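Local coordinates for protein N-alpha-acetyltransferase 38, NatC auxiliary subunit (Saccharomyces cerevisiae, PDB 6YGA) that serves as the small Sm-like auxiliary subunit of NatC, the ribosome-associated complex that co-translationally acetylates the N-termini of nascent proteins, at residues S57-R60 with R61-K64. Numbering follows the deposited sequence.
Sequences SVPR and RSVK
Val63 N donates to Arg60 O at 3.3 Å, the bond that closes a type I beta turn running from Arg60 to Val63. It is fairly straight at the hydrogen (158°), but the donor stands well above the carbonyl plane, 57° out of it. One residue earlier, Ser62 N makes a weak, bent hydrogen bond to Pro59 O, also 3.3 Å long; two successive carbonyls thus accept from the amides three residues on, one of them only weakly. Pro59 O has a further neighbour: CG2 of Val63 lies 3.5 Å from it. CG1 of Val63 stands anti to its backbone N (chi1 171°), which leaves CG2 anti to the carbonyl carbon and turned back toward Val58. There the two CG2 methyls meet at 3.7 Å, the valine side chains crossing at about a right angle; this contact joins the residues flanking the turn, Val58 just before Pro59 and Val63 at the turn's last position. Near the pyrrolidine ring, Ser62 rests its CB and OG against CD of Pro59, with OG 3.8 Å from that carbon. The hydroxyl finds its polar partner outside the turn, in Asn58 ND2 of the N-alpha-acetyltransferase 35 chain. Arg60 and Arg61 occupy the exposed bend; their CB atoms lean outward from the turn, though each still touches the neighbouring backbone. Within this Sm-like domain, the short turn joins strand 56-58 to strand 63-69, as the link between the last two strands of the Sm fold does. Val58 pairs through its backbone with Leu37 of strand 37-39, whereas Val63 packs on Val16 of strand 13-18. Val57 of the N-alpha-acetyltransferase 35 chain packs on Val58, Pro59 and Ser62, and Ser57 pairs with a parallel strand of that subunit, carrying the sheet across the interface.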
loop_
_atom_site.group_PDB
_atom_site.type_symbol
_atom_site.label_atom_id
_atom_site.label_comp_id
_atom_site.label_asym_id
_atom_site.label_seq_id
_atom_site.Cartn_x
_atom_site.Cartn_y
_atom_site.Cartn_z
ATOM N N SER C 57 6.976 6.037 -27.985
ATOM C CA SER C 57 8.117 6.739 -28.554
ATOM C C SER C 57 8.827 5.808 -29.527
ATOM O O SER C 57 8.993 4.618 -29.246
ATOM C CB SER C 57 9.091 7.208 -27.467
ATOM O OG SER C 57 9.904 6.141 -27.005
ATOM N N VAL C 58 9.231 6.343 -30.673
ATOM C CA VAL C 58 9.908 5.566 -31.701
ATOM C C VAL C 58 11.317 6.122 -31.881
ATOM O O VAL C 58 11.483 7.305 -32.193
ATOM C CB VAL C 58 9.137 5.560 -33.034
ATOM C CG1 VAL C 58 7.846 4.775 -32.883
ATOM C CG2 VAL C 58 8.824 6.969 -33.501
ATOM N N PRO C 59 12.360 5.327 -31.658
ATOM C CA PRO C 59 13.727 5.818 -31.857
ATOM C C PRO C 59 14.045 6.002 -33.335
ATOM O O PRO C 59 13.265 5.656 -34.224
ATOM C CB PRO C 59 14.598 4.725 -31.228
ATOM C CG PRO C 59 13.670 3.953 -30.329
ATOM C CD PRO C 59 12.336 4.009 -31.002
ATOM N N ARG C 60 15.233 6.556 -33.586
ATOM C CA ARG C 60 15.652 6.855 -34.953
ATOM C C ARG C 60 15.753 5.589 -35.797
ATOM O O ARG C 60 15.202 5.519 -36.901
ATOM C CB ARG C 60 16.991 7.593 -34.933
ATOM C CG ARG C 60 17.743 7.537 -36.250
ATOM C CD ARG C 60 19.158 8.075 -36.114
ATOM N NE ARG C 60 19.886 7.983 -37.377
ATOM C CZ ARG C 60 19.795 8.879 -38.354
ATOM N NH1 ARG C 60 19.007 9.935 -38.214
ATOM N NH2 ARG C 60 20.487 8.719 -39.472
ATOM N N ARG C 61 16.463 4.578 -35.290
ATOM C CA ARG C 61 16.698 3.364 -36.066
ATOM C C ARG C 61 15.397 2.665 -36.438
ATOM O O ARG C 61 15.327 1.992 -37.472
ATOM C CB ARG C 61 17.601 2.413 -35.278
ATOM C CG ARG C 61 18.046 1.178 -36.047
ATOM C CD ARG C 61 18.313 0.006 -35.113
ATOM N NE ARG C 61 17.078 -0.555 -34.571
ATOM C CZ ARG C 61 17.023 -1.641 -33.806
ATOM N NH1 ARG C 61 18.137 -2.287 -33.489
ATOM N NH2 ARG C 61 15.856 -2.082 -33.357
ATOM N N SER C 62 14.357 2.822 -35.622
ATOM C CA SER C 62 13.134 2.051 -35.802
ATOM C C SER C 62 12.231 2.592 -36.901
ATOM O O SER C 62 11.384 1.847 -37.408
ATOM C CB SER C 62 12.360 1.997 -34.486
ATOM O OG SER C 62 13.093 1.279 -33.508
ATOM N N VAL C 63 12.383 3.853 -37.282
ATOM C CA VAL C 63 11.466 4.492 -38.216
ATOM C C VAL C 63 11.913 4.196 -39.642
ATOM O O VAL C 63 13.018 4.573 -40.048
ATOM C CB VAL C 63 11.387 6.005 -37.964
ATOM C CG1 VAL C 63 10.611 6.694 -39.070
ATOM C CG2 VAL C 63 10.743 6.273 -36.613
ATOM N N LYS C 64 11.056 3.507 -40.399
ATOM C CA LYS C 64 11.316 3.306 -41.820
ATOM C C LYS C 64 10.922 4.536 -42.628
ATOM O O LYS C 64 11.696 5.010 -43.468
ATOM C CB LYS C 64 10.575 2.065 -42.325
ATOM C CG LYS C 64 10.173 2.131 -43.793
ATOM C CD LYS C 64 9.626 0.799 -44.288
ATOM C CE LYS C 64 8.954 0.943 -45.646
ATOM N NZ LYS C 64 7.671 1.694 -45.552
#